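Local coordinates for protein glycerate dehydrogenase (Bacillus sp. 5mfcol3.1, PDB 6P2I) that probably reduces acyclic imino acids to amino acids with NADPH as hydride donor, working downstream of a partner oxidase that produces the imines, at residues Arg283-Asn286 and Met287-Leu290; Gln96-Lys99 and Gln100-Glu104; Thr73-Tyr76 and Asp77-Asp80; Ala103-Val106 and Phe107-Phe111. One frame throughout, in Å; residues are numbered along the deposited sequence. Where two conformers were deposited one is given.

Contact 1 of 4, residues Arg283-Asn286 and Met287-Leu290; sequences REKN and MYEL. With DAR (D-arginine), chain D.
One face of the Tyr288 ring lies against the carbonyl oxygen of Glu284, which sits 3.5 Å from Tyr288 CG and nearer the rim than the centre; at the edge of the ring, in its plane, is a water held by the phenol oxygen. Putting CG anti to its own carbonyl carbon (chi1 -57°) swings the ring back along helix 280-298 over the preceding turn. There the Glu284 side chain, bent at chi2, meets its far end, CG lying 3.5 Å from Tyr288 OH, and the carboxylate plane stands nearly perpendicular to the ring, 84° apart. The water joins the two polar ends, donating to Glu284 OE2 at 3.0 Å and lying 2.9 Å from Tyr288 OH. Glu284 is also bonded to Tyr11 and Trp15. Beneath the side chains run ordinary i to i+4 helix bonds, among them Leu290 N to Asn286 O at 3.0 Å. Met287 folds back so that its CG rests 3.4 Å from Arg283 O, and its far side packs on helix 14-23. Asn286 faces the D-arginine pocket: its OD1 accepts an almost straight bond, 2.8 Å at 171°, from NH1 of the bound D-arginine, while its ND2 donates to Ile72 O. With both ends engaged, the amide is fixed in rotation and presents a neutral acceptor to the ligand guanidinium.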
loop_
_atom_site.group_PDB
_atom_site.type_symbol
_atom_site.label_atom_id
_atom_site.label_comp_id
_atom_site.label_asym_id
_atom_site.label_seq_id
_atom_site.Cartn_x
_atom_site.Cartn_y
_atom_site.Cartn_z
ATOM N N ARG A 283 10.118 2.107 -16.974
ATOM C CA ARG A 283 11.345 2.563 -17.626
ATOM C C ARG A 283 11.481 1.969 -19.017
ATOM O O ARG A 283 12.055 2.607 -19.903
ATOM C CB ARG A 283 12.568 2.235 -16.760
ATOM C CG ARG A 283 12.940 0.763 -16.694
ATOM C CD ARG A 283 14.185 0.553 -15.850
ATOM N NE ARG A 283 14.708 -0.804 -15.964
ATOM C CZ ARG A 283 15.840 -1.211 -15.404
ATOM N NH1 ARG A 283 16.567 -0.371 -14.670
ATOM N NH2 ARG A 283 16.243 -2.462 -15.571
ATOM N N GLU A 284 10.942 0.769 -19.245
ATOM C CA GLU A 284 10.942 0.231 -20.603
ATOM C C GLU A 284 9.989 1.018 -21.496
ATOM O O GLU A 284 10.344 1.391 -22.623
ATOM C CB GLU A 284 10.584 -1.257 -20.596
ATOM C CG GLU A 284 11.290 -2.055 -21.689
ATOM C CD GLU A 284 12.809 -2.112 -21.515
ATOM O OE1 GLU A 284 13.309 -1.814 -20.407
ATOM O OE2 GLU A 284 13.510 -2.469 -22.488
ATOM N N LYS A 285 8.774 1.281 -21.012
ATOM C CA LYS A 285 7.838 2.098 -21.775
ATOM C C LYS A 285 8.424 3.467 -22.074
ATOM O O LYS A 285 8.168 4.037 -23.140
ATOM C CB LYS A 285 6.522 2.253 -21.013
ATOM C CG LYS A 285 5.604 1.060 -21.136
ATOM C CD LYS A 285 4.432 1.201 -20.150
ATOM C CE LYS A 285 3.247 0.350 -20.535
ATOM N NZ LYS A 285 2.108 0.628 -19.609
ATOM N N ASN A 286 9.202 4.015 -21.132
ATOM C CA ASN A 286 9.845 5.308 -21.338
ATOM C C ASN A 286 10.718 5.267 -22.584
ATOM O O ASN A 286 10.728 6.215 -23.382
ATOM C CB ASN A 286 10.663 5.649 -20.085
ATOM C CG ASN A 286 10.995 7.142 -19.932
ATOM O OD1 ASN A 286 11.626 7.528 -18.939
ATOM N ND2 ASN A 286 10.598 7.974 -20.899
ATOM N N MET A 287 11.433 4.155 -22.776
ATOM C CA MET A 287 12.270 3.990 -23.963
ATOM C C MET A 287 11.422 3.869 -25.218
ATOM O O MET A 287 11.770 4.435 -26.263
ATOM C CB MET A 287 13.166 2.762 -23.803
ATOM C CG MET A 287 14.110 2.814 -22.607
ATOM S SD MET A 287 15.285 4.187 -22.684
ATOM C CE MET A 287 14.503 5.427 -21.652
ATOM N N TYR A 288 10.313 3.123 -25.143
ATOM C CA TYR A 288 9.443 3.001 -26.309
ATOM C C TYR A 288 8.891 4.358 -26.722
ATOM O O TYR A 288 8.772 4.647 -27.921
ATOM C CB TYR A 288 8.276 2.049 -26.037
ATOM C CG TYR A 288 8.607 0.635 -25.596
ATOM C CD1 TYR A 288 9.795 0.022 -25.937
ATOM C CD2 TYR A 288 7.682 -0.102 -24.854
ATOM C CE1 TYR A 288 10.078 -1.288 -25.536
ATOM C CE2 TYR A 288 7.948 -1.397 -24.446
ATOM C CZ TYR A 288 9.146 -1.991 -24.787
ATOM O OH TYR A 288 9.398 -3.288 -24.375
ATOM N N GLU A 289 8.532 5.198 -25.743
ATOM C CA GLU A 289 7.997 6.526 -26.051
ATOM C C GLU A 289 9.068 7.429 -26.643
ATOM O O GLU A 289 8.808 8.154 -27.609
ATOM C CB GLU A 289 7.399 7.170 -24.799
ATOM C CG GLU A 289 6.039 6.559 -24.428
ATOM C CD GLU A 289 5.363 7.217 -23.230
ATOM O OE1 GLU A 289 6.061 7.770 -22.361
ATOM O OE2 GLU A 289 4.118 7.149 -23.153
ATOM N N LEU A 290 10.269 7.401 -26.071
ATOM C CA LEU A 290 11.378 8.171 -26.626
ATOM C C LEU A 290 11.612 7.810 -28.088
ATOM O O LEU A 290 11.783 8.691 -28.944
ATOM C CB LEU A 290 12.636 7.906 -25.801
ATOM C CG LEU A 290 13.937 8.408 -26.413
ATOM C CD1 LEU A 290 13.915 9.919 -26.551
ATOM C CD2 LEU A 290 15.104 7.956 -25.579
HETATM N N DAR D . 9.034 13.960 -12.855
HETATM C CA DAR D . 8.483 12.697 -13.346
HETATM C CB DAR D . 9.478 11.539 -13.172
HETATM C CG DAR D . 10.772 11.718 -13.971
HETATM C CD DAR D . 11.535 10.404 -14.116
HETATM N NE DAR D . 12.723 10.449 -14.967
HETATM C CZ DAR D . 12.815 9.681 -16.058
HETATM N NH1 DAR D . 11.710 9.223 -16.655
HETATM N NH2 DAR D . 14.004 9.363 -16.570
HETATM C C DAR D . 8.001 12.847 -14.778
HETATM O O DAR D . 8.006 11.898 -15.587
HETATM O OXT DAR D . 7.584 13.952 -15.119
HETATM O O HOH W 1 12.217 -4.028 -24.663
#

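Contact 2 of 4, residues Gln96-Lys99 and Gln100-Glu104; sequences QYSK and QAVAE. With DAR (D-arginine), chain D; NAP (NADP nicotinamide-adenine-dinucleotide phosphate), chain C; EDO (1,2-ethanediol), chain I.
This is a local contact at a helix start, where a type I beta turn, Gln96 to Lys99, leads from the loop after strand 90-92 into helix 99-114, between the D-arginine and NADP sites. Ser98 O opens the helical bonding, accepting from Val102 N at 2.8 Å, and Ala103 N follows with a bond to Lys99 O. A water spans the same bend, donating to Tyr97 O and accepting from Ala101 N. On the cofactor side, Ser98 OG and Val102 CG2 come within 3.5 Å of each other beside the nicotinamide. Val102 CG2, anti to its carbonyl carbon, lies under one face of the ring at C4N, 3.5 Å away, while Ser98 OG comes obliquely to the C4N-C5N edge, 3.1 Å from C5N; the two thus meet the ring around C4N, the carbon that carries the hydride in NADPH. Tyr97 turns the other way, toward the D-arginine, with Ser98 CB over one face of its ring near the rim; the placing of its hydroxyl against the ligand carboxylate is doubtful in the model. Lys99, extended beyond CG, returns along the turn to give NZ to Gln96 OE1 at 3.1 Å, from above the amide carbonyl plane, and NZ also bonds Gln152 on helix 152-163. Within the helix Glu104 OE2 uses its anti lone pair to take a nearly straight bond from Gln100 NE2, 2.9 Å at 174°, which lies in the plane of the Gln100 amide.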
loop_
_atom_site.group_PDB
_atom_site.type_symbol
_atom_site.label_atom_id
_atom_site.label_comp_id
_atom_site.label_asym_id
_atom_site.label_seq_id
_atom_site.Cartn_x
_atom_site.Cartn_y
_atom_site.Cartn_z
ATOM N N GLN A 96 3.032 8.731 -21.117
ATOM C CA GLN A 96 2.270 7.707 -20.394
ATOM C C GLN A 96 3.112 6.629 -19.727
ATOM O O GLN A 96 2.547 5.771 -19.040
ATOM C CB GLN A 96 1.260 7.034 -21.338
ATOM C CG GLN A 96 0.345 7.998 -22.063
ATOM C CD GLN A 96 -0.882 7.323 -22.651
ATOM O OE1 GLN A 96 -1.281 6.236 -22.219
ATOM N NE2 GLN A 96 -1.500 7.975 -23.629
ATOM N N TYR A 97 4.439 6.655 -19.888
ATOM C CA TYR A 97 5.270 5.534 -19.463
ATOM C C TYR A 97 5.072 5.173 -17.996
ATOM O O TYR A 97 5.166 3.996 -17.640
ATOM C CB TYR A 97 6.759 5.848 -19.723
ATOM C CG TYR A 97 7.316 6.955 -18.847
ATOM C CD1 TYR A 97 7.125 8.302 -19.174
ATOM C CD2 TYR A 97 8.048 6.661 -17.705
ATOM C CE1 TYR A 97 7.623 9.312 -18.356
ATOM C CE2 TYR A 97 8.539 7.665 -16.885
ATOM C CZ TYR A 97 8.323 8.982 -17.215
ATOM O OH TYR A 97 8.823 9.972 -16.395
ATOM N N SER A 98 4.823 6.153 -17.128
ATOM C CA SER A 98 4.858 5.874 -15.696
ATOM C C SER A 98 3.482 5.773 -15.047
ATOM O O SER A 98 3.416 5.572 -13.834
ATOM C CB SER A 98 5.664 6.949 -14.952
ATOM O OG SER A 98 4.898 8.134 -14.809
ATOM N N LYS A 99 2.396 5.913 -15.801
ATOM C CA LYS A 99 1.108 6.147 -15.143
ATOM C C LYS A 99 0.699 4.982 -14.244
ATOM O O LYS A 99 0.123 5.207 -13.171
ATOM C CB LYS A 99 0.013 6.479 -16.160
ATOM C CG LYS A 99 -0.438 5.393 -17.127
ATOM C CD LYS A 99 -1.488 5.986 -18.090
ATOM C CE LYS A 99 -1.993 4.938 -19.089
ATOM N NZ LYS A 99 -3.185 5.406 -19.868
ATOM N N GLN A 100 1.004 3.741 -14.637
ATOM C CA GLN A 100 0.659 2.616 -13.761
ATOM C C GLN A 100 1.561 2.584 -12.532
ATOM O O GLN A 100 1.088 2.341 -11.411
ATOM C CB GLN A 100 0.744 1.290 -14.523
ATOM C CG GLN A 100 0.332 0.078 -13.681
ATOM C CD GLN A 100 -1.158 0.051 -13.410
ATOM O OE1 GLN A 100 -1.959 0.547 -14.212
ATOM N NE2 GLN A 100 -1.546 -0.538 -12.275
ATOM N N ALA A 101 2.863 2.812 -12.726
ATOM C CA ALA A 101 3.796 2.864 -11.602
ATOM C C ALA A 101 3.392 3.939 -10.598
ATOM O O ALA A 101 3.370 3.695 -9.385
ATOM C CB ALA A 101 5.219 3.117 -12.114
ATOM N N VAL A 102 3.045 5.135 -11.083
ATOM C CA VAL A 102 2.726 6.219 -10.158
ATOM C C VAL A 102 1.394 5.951 -9.470
ATOM O O VAL A 102 1.248 6.181 -8.264
ATOM C CB VAL A 102 2.725 7.580 -10.881
ATOM C CG1 VAL A 102 2.308 8.699 -9.923
ATOM C CG2 VAL A 102 4.123 7.860 -11.440
ATOM N N ALA A 103 0.402 5.472 -10.225
ATOM C CA ALA A 103 -0.884 5.155 -9.614
ATOM C C ALA A 103 -0.730 4.109 -8.514
ATOM O O ALA A 103 -1.324 4.242 -7.436
ATOM C CB ALA A 103 -1.868 4.676 -10.681
ATOM N N GLU A 104 0.073 3.072 -8.754
ATOM C CA GLU A 104 0.302 2.100 -7.686
ATOM C C GLU A 104 1.028 2.734 -6.510
ATOM O O GLU A 104 0.755 2.396 -5.352
ATOM C CB GLU A 104 1.074 0.891 -8.217
ATOM C CG GLU A 104 0.229 0.035 -9.132
ATOM C CD GLU A 104 0.891 -1.260 -9.574
ATOM O OE1 GLU A 104 1.866 -1.702 -8.928
ATOM O OE2 GLU A 104 0.419 -1.833 -10.585
HETATM N N DAR D . 9.034 13.960 -12.855
HETATM C CA DAR D . 8.483 12.697 -13.346
HETATM C CB DAR D . 9.478 11.539 -13.172
HETATM C CG DAR D . 10.772 11.718 -13.971
HETATM C CD DAR D . 11.535 10.404 -14.116
HETATM N NE DAR D . 12.723 10.449 -14.967
HETATM C CZ DAR D . 12.815 9.681 -16.058
HETATM N NH1 DAR D . 11.710 9.223 -16.655
HETATM N NH2 DAR D . 14.004 9.363 -16.570
HETATM C C DAR D . 8.001 12.847 -14.778
HETATM O O DAR D . 8.006 11.898 -15.587
HETATM O OXT DAR D . 7.584 13.952 -15.119
HETATM P PA NAP C . -2.093 14.844 -17.783
HETATM O O1A NAP C . -1.680 16.060 -18.586
HETATM O O2A NAP C . -2.583 13.618 -18.494
HETATM O O5B NAP C . -3.239 15.303 -16.768
HETATM C C5B NAP C . -3.164 16.546 -16.079
HETATM C C4B NAP C . -4.503 16.760 -15.384
HETATM O O4B NAP C . -4.401 17.958 -14.612
HETATM C C3B NAP C . -5.648 16.977 -16.378
HETATM O O3B NAP C . -6.879 16.514 -15.787
HETATM C C2B NAP C . -5.724 18.479 -16.500
HETATM O O2B NAP C . -7.010 18.941 -16.886
HETATM C C1B NAP C . -5.429 18.850 -15.059
HETATM N N9A NAP C . -5.034 20.262 -14.941
HETATM C C8A NAP C . -4.081 20.902 -15.649
HETATM N N7A NAP C . -4.019 22.205 -15.279
HETATM C C5A NAP C . -4.962 22.394 -14.337
HETATM C C6A NAP C . -5.434 23.529 -13.520
HETATM N N6A NAP C . -4.872 24.754 -13.653
HETATM N N1A NAP C . -6.435 23.293 -12.647
HETATM C C2A NAP C . -7.005 22.076 -12.503
HETATM N N3A NAP C . -6.633 20.991 -13.207
HETATM C C4A NAP C . -5.629 21.108 -14.122
HETATM O O3 NAP C . -0.849 14.553 -16.795
HETATM P PN NAP C . -0.431 13.149 -16.132
HETATM O O1N NAP C . 0.207 12.255 -17.166
HETATM O O2N NAP C . -1.592 12.597 -15.334
HETATM O O5D NAP C . 0.736 13.645 -15.146
HETATM C C5D NAP C . 0.448 14.591 -14.110
HETATM C C4D NAP C . 1.725 14.987 -13.381
HETATM O O4D NAP C . 2.249 13.850 -12.702
HETATM C C3D NAP C . 2.870 15.409 -14.291
HETATM O O3D NAP C . 2.766 16.777 -14.713
HETATM C C2D NAP C . 4.087 15.145 -13.417
HETATM O O2D NAP C . 4.469 16.356 -12.751
HETATM C C1D NAP C . 3.619 14.092 -12.409
HETATM N N1N NAP C . 4.404 12.859 -12.549
HETATM C C2N NAP C . 5.057 12.368 -11.480
HETATM C C3N NAP C . 5.827 11.212 -11.577
HETATM C C7N NAP C . 6.574 10.694 -10.374
HETATM O O7N NAP C . 7.477 9.885 -10.535
HETATM N N7N NAP C . 6.290 11.163 -9.150
HETATM C C4N NAP C . 5.913 10.561 -12.811
HETATM C C5N NAP C . 5.235 11.093 -13.910
HETATM C C6N NAP C . 4.478 12.247 -13.743
HETATM P P2B NAP C . -7.482 19.066 -18.425
HETATM O O1X NAP C . -6.422 19.909 -19.113
HETATM O O2X NAP C . -7.513 17.656 -18.949
HETATM O O3X NAP C . -8.851 19.683 -18.316
HETATM C C1 EDO I . -5.221 0.227 -13.162
HETATM O O1 EDO I . -4.535 0.109 -14.422
HETATM C C2 EDO I . -5.449 -1.158 -12.567
HETATM O O2 EDO I . -4.214 -1.698 -12.075
HETATM O O HOH W 2 3.769 2.544 -15.687
#

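Contact 3 of 4, residues Thr73-Tyr76 and Asp77-Asp80; sequences TTSY and DYID. With DAR (D-arginine), chain D.
Hydroxyl bonds carry the contact between Thr73 and Tyr78, whose side chains approach from opposite directions. Tyr78 OH donates to Thr73 OG1 at 2.8 Å, the threonine oxygen standing at the ring edge in its plane. Thr73 OG1 in turn donates to Ser75 O at 2.5 Å, a relay that its chi1 of 55° allows by holding OG1 between the backbone N and the carbonyl carbon. Replacing Thr73 with valine would probably leave the Tyr78 hydroxyl and Ser75 O without their shared partner and let the tyrosine ring turn more easily. Ser75 OG takes a weak and doubtful bond from Asp77 N at 3.3 Å, since Ser75 was modelled in two conformers; the Asp77 carboxylate makes a salt bridge with Arg229 of the D-arginine pocket. Backbone bonds shape the rest: a type I beta turn from Tyr76 to Ile79, closed by Ile79 N to Tyr76 O at 3.2 Å, lies in the loop between strand 68-71 and helix 81-86, and Asp80 serves as the N-cap of that helix. Apolar contact is slight: Ile79 CG1 covers one face of the Tyr78 ring near the rim, and Thr73 CG2 touches CG of the D-arginine at 3.5 Å. Two successive backbone amides hold the ligand carboxylate, Thr74 N giving to its O at 2.9 Å and Ser75 N to OXT at 2.6 Å.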
loop_
_atom_site.group_PDB
_atom_site.type_symbol
_atom_site.label_atom_id
_atom_site.label_comp_id
_atom_site.label_asym_id
_atom_site.label_seq_id
_atom_site.Cartn_x
_atom_site.Cartn_y
_atom_site.Cartn_z
ATOM N N THR A 73 10.906 12.947 -19.514
ATOM C CA THR A 73 9.905 12.990 -18.460
ATOM C C THR A 73 8.520 13.272 -19.027
ATOM O O THR A 73 8.367 13.765 -20.145
ATOM C CB THR A 73 10.269 14.083 -17.460
ATOM O OG1 THR A 73 10.413 15.327 -18.165
ATOM C CG2 THR A 73 11.574 13.743 -16.771
ATOM N N THR A 74 7.490 12.949 -18.227
ATOM C CA THR A 74 6.157 13.462 -18.535
ATOM C C THR A 74 6.055 14.941 -18.196
ATOM O O THR A 74 5.415 15.716 -18.920
ATOM C CB THR A 74 5.107 12.661 -17.765
ATOM O OG1 THR A 74 5.199 11.300 -18.173
ATOM C CG2 THR A 74 3.690 13.203 -18.035
ATOM N N SER A 75 6.679 15.354 -17.100
ATOM C CA SER A 75 6.712 16.764 -16.748
ATOM C C SER A 75 7.583 17.545 -17.728
ATOM O O SER A 75 8.556 17.026 -18.284
ATOM C CB SER A 75 7.233 16.937 -15.319
ATOM O OG SER A 75 7.790 18.217 -15.114
ATOM N N TYR A 76 7.216 18.793 -17.943
ATOM C CA TYR A 76 8.048 19.687 -18.738
ATOM C C TYR A 76 8.105 21.063 -18.088
ATOM O O TYR A 76 8.334 22.071 -18.765
ATOM C CB TYR A 76 7.550 19.761 -20.184
ATOM C CG TYR A 76 6.069 19.998 -20.303
ATOM C CD1 TYR A 76 5.556 21.282 -20.257
ATOM C CD2 TYR A 76 5.178 18.935 -20.442
ATOM C CE1 TYR A 76 4.202 21.512 -20.354
ATOM C CE2 TYR A 76 3.819 19.160 -20.548
ATOM C CZ TYR A 76 3.341 20.450 -20.503
ATOM O OH TYR A 76 1.993 20.697 -20.609
ATOM N N ASP A 77 7.923 21.111 -16.767
ATOM C CA ASP A 77 7.851 22.373 -16.047
ATOM C C ASP A 77 9.207 23.041 -15.912
ATOM O O ASP A 77 9.266 24.214 -15.533
ATOM C CB ASP A 77 7.235 22.157 -14.657
ATOM C CG ASP A 77 7.986 21.129 -13.825
ATOM O OD1 ASP A 77 8.976 20.552 -14.313
ATOM O OD2 ASP A 77 7.579 20.889 -12.670
ATOM N N TYR A 78 10.289 22.326 -16.210
ATOM C CA TYR A 78 11.637 22.872 -16.152
ATOM C C TYR A 78 12.097 23.388 -17.511
ATOM O O TYR A 78 13.247 23.830 -17.650
ATOM C CB TYR A 78 12.595 21.809 -15.599
ATOM C CG TYR A 78 12.593 20.493 -16.357
ATOM C CD1 TYR A 78 11.608 19.529 -16.144
ATOM C CD2 TYR A 78 13.582 20.218 -17.287
ATOM C CE1 TYR A 78 11.615 18.336 -16.842
ATOM C CE2 TYR A 78 13.612 19.037 -17.977
ATOM C CZ TYR A 78 12.617 18.097 -17.764
ATOM O OH TYR A 78 12.645 16.916 -18.457
ATOM N N ILE A 79 11.207 23.367 -18.501
ATOM C CA ILE A 79 11.475 23.789 -19.872
ATOM C C ILE A 79 10.554 24.955 -20.202
ATOM O O ILE A 79 9.342 24.861 -19.995
ATOM C CB ILE A 79 11.230 22.626 -20.852
ATOM C CG1 ILE A 79 12.049 21.403 -20.449
ATOM C CG2 ILE A 79 11.578 23.026 -22.236
ATOM C CD1 ILE A 79 13.520 21.631 -20.570
ATOM N N ASP A 80 11.115 26.040 -20.739
ATOM C CA ASP A 80 10.287 27.174 -21.166
ATOM C C ASP A 80 9.699 26.850 -22.535
ATOM O O ASP A 80 10.244 27.218 -23.577
ATOM C CB ASP A 80 11.092 28.467 -21.202
ATOM C CG ASP A 80 10.204 29.709 -21.305
ATOM O OD1 ASP A 80 10.535 30.739 -20.678
ATOM O OD2 ASP A 80 9.169 29.658 -22.012
HETATM N N DAR D . 9.034 13.960 -12.855
HETATM C CA DAR D . 8.483 12.697 -13.346
HETATM C CB DAR D . 9.478 11.539 -13.172
HETATM C CG DAR D . 10.772 11.718 -13.971
HETATM C CD DAR D . 11.535 10.404 -14.116
HETATM N NE DAR D . 12.723 10.449 -14.967
HETATM C CZ DAR D . 12.815 9.681 -16.058
HETATM N NH1 DAR D . 11.710 9.223 -16.655
HETATM N NH2 DAR D . 14.004 9.363 -16.570
HETATM C C DAR D . 8.001 12.847 -14.778
HETATM O O DAR D . 8.006 11.898 -15.587
HETATM O OXT DAR D . 7.584 13.952 -15.119
HETATM O O HOH W 3 4.964 19.165 -13.858
#

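Contact 4 of 4, residues Ala103-Val106 and Phe107-Phe111; sequences AEHV and FALLF
Three backbone bonds tie 103-106 to 107-111, two turns of helix 99-114: Ala108 N to Glu104 O at 2.9 Å, Leu109 N to His105 O at 2.8 Å and Leu110 N to Val106 O at 2.9 Å. The polar side chains point elsewhere for their partners. His105 NE2 is hydrogen-bonded to Thr272, and the Glu104 carboxylate is hydrogen-bonded to backbone amides of Ile140 and Arg141 of the second subunit. Around these bonds the packing begins with His105 and Leu109, one turn apart. With its CG anti to the backbone N (chi1 -158°), His105 extends its imidazole beside the helix, where CD2 meets Leu109 CD1 at 3.5 Å; the two side chains lie at a slant to each other. Leu109 CG also rests 3.5 Å from His105 O. A glycine in place of Leu109 would probably open a gap beside the imidazole, leaving His105 freer to turn away from Thr272, and strip a side chain from Ile225 of strand 223-226. The Phe107 ring swings back along the helix and brings CD1 to 3.4 Å from Ala103 O, which lies at the ring edge in its plane. Farther out, this ring meets that of Phe164 with nearly parallel planes and packs on Phe111 of the second subunit. Val106 and Leu110 turn to strands 195-198 and 223-226 of the dinucleotide-binding sheet. Apolar groups from sheet and dimer partner thus grip the helix; its buried histidine and glutamate have neutral hydrogen-bonding partners, and Arg115 of the second subunit, packed on Glu104, would probably help offset its charge.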
loop_
_atom_site.group_PDB
_atom_site.type_symbol
_atom_site.label_atom_id
_atom_site.label_comp_id
_atom_site.label_asym_id
_atom_site.label_seq_id
_atom_site.Cartn_x
_atom_site.Cartn_y
_atom_site.Cartn_z
ATOM N N ALA A 103 0.402 5.472 -10.225
ATOM C CA ALA A 103 -0.884 5.155 -9.614
ATOM C C ALA A 103 -0.730 4.109 -8.514
ATOM O O ALA A 103 -1.324 4.242 -7.436
ATOM C CB ALA A 103 -1.868 4.676 -10.681
ATOM N N GLU A 104 0.073 3.072 -8.754
ATOM C CA GLU A 104 0.302 2.100 -7.686
ATOM C C GLU A 104 1.028 2.734 -6.510
ATOM O O GLU A 104 0.755 2.396 -5.352
ATOM C CB GLU A 104 1.074 0.891 -8.217
ATOM C CG GLU A 104 0.229 0.035 -9.132
ATOM C CD GLU A 104 0.891 -1.260 -9.574
ATOM O OE1 GLU A 104 1.866 -1.702 -8.928
ATOM O OE2 GLU A 104 0.419 -1.833 -10.585
ATOM N N HIS A 105 1.934 3.682 -6.782
ATOM C CA HIS A 105 2.634 4.349 -5.693
ATOM C C HIS A 105 1.696 5.165 -4.830
ATOM O O HIS A 105 1.937 5.311 -3.625
ATOM C CB HIS A 105 3.731 5.257 -6.257
ATOM C CG HIS A 105 4.809 5.572 -5.280
ATOM N ND1 HIS A 105 5.813 4.680 -4.969
ATOM C CD2 HIS A 105 5.070 6.697 -4.570
ATOM C CE1 HIS A 105 6.650 5.246 -4.117
ATOM N NE2 HIS A 105 6.218 6.466 -3.851
ATOM N N VAL A 106 0.639 5.734 -5.421
ATOM C CA VAL A 106 -0.338 6.455 -4.613
ATOM C C VAL A 106 -0.895 5.534 -3.531
ATOM O O VAL A 106 -1.019 5.924 -2.362
ATOM C CB VAL A 106 -1.473 7.007 -5.498
ATOM C CG1 VAL A 106 -2.635 7.502 -4.646
ATOM C CG2 VAL A 106 -0.965 8.132 -6.414
ATOM N N PHE A 107 -1.216 4.298 -3.904
ATOM C CA PHE A 107 -1.754 3.359 -2.926
ATOM C C PHE A 107 -0.670 2.849 -1.991
ATOM O O PHE A 107 -0.938 2.643 -0.807
ATOM C CB PHE A 107 -2.485 2.221 -3.644
ATOM C CG PHE A 107 -3.792 2.659 -4.219
ATOM C CD1 PHE A 107 -3.855 3.259 -5.472
ATOM C CD2 PHE A 107 -4.949 2.537 -3.473
ATOM C CE1 PHE A 107 -5.052 3.703 -5.978
ATOM C CE2 PHE A 107 -6.163 2.980 -3.978
ATOM C CZ PHE A 107 -6.218 3.554 -5.228
ATOM N N ALA A 108 0.564 2.688 -2.478
ATOM C CA ALA A 108 1.674 2.376 -1.583
ATOM C C ALA A 108 1.794 3.425 -0.484
ATOM O O ALA A 108 1.890 3.096 0.705
ATOM C CB ALA A 108 2.987 2.277 -2.373
ATOM N N LEU A 109 1.776 4.706 -0.863
ATOM C CA LEU A 109 1.891 5.772 0.123
ATOM C C LEU A 109 0.673 5.837 1.033
ATOM O O LEU A 109 0.813 6.004 2.250
ATOM C CB LEU A 109 2.075 7.112 -0.579
ATOM C CG LEU A 109 3.431 7.313 -1.234
ATOM C CD1 LEU A 109 3.401 8.589 -2.089
ATOM C CD2 LEU A 109 4.540 7.387 -0.182
ATOM N N LEU A 110 -0.526 5.734 0.455
ATOM C CA LEU A 110 -1.755 5.810 1.235
ATOM C C LEU A 110 -1.786 4.736 2.313
ATOM O O LEU A 110 -2.097 5.016 3.470
ATOM C CB LEU A 110 -2.966 5.681 0.303
ATOM C CG LEU A 110 -4.351 5.465 0.921
ATOM C CD1 LEU A 110 -4.729 6.597 1.868
ATOM C CD2 LEU A 110 -5.396 5.324 -0.187
ATOM N N PHE A 111 -1.455 3.501 1.939
ATOM C CA PHE A 111 -1.443 2.413 2.913
ATOM C C PHE A 111 -0.327 2.599 3.938
ATOM O O PHE A 111 -0.522 2.332 5.125
ATOM C CB PHE A 111 -1.289 1.073 2.189
ATOM C CG PHE A 111 -2.566 0.548 1.573
ATOM C CD1 PHE A 111 -3.753 0.494 2.311
ATOM C CD2 PHE A 111 -2.576 0.097 0.258
ATOM C CE1 PHE A 111 -4.929 0.008 1.726
ATOM C CE2 PHE A 111 -3.726 -0.376 -0.326
ATOM C CZ PHE A 111 -4.908 -0.438 0.414
#

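In the fold
Along the chain the order is contact 3, contact 2, contact 4, contact 1. Contact 3 follows strand 68-71 of the five-stranded parallel sheet; contacts 2 and 4 overlap at Ala103 and Glu104 on helix 99-114, their centres about 11 Å apart, and contact 1 lies on helix 280-298. Contacts 1, 2 and 3 all touch the D-arginine: contact 2 meets contact 1 through Glu289 and Gln96, and contact 3 where Tyr97 packs on Thr74. Contact 4, its centre about 22 Å from that of contact 1, lies against the seven-stranded cofactor-binding sheet. Helix 99-114 thus begins beside the bound D-arginine and nicotinamide and meets the second subunit along both contacts 2 and 4, linking site and dimer.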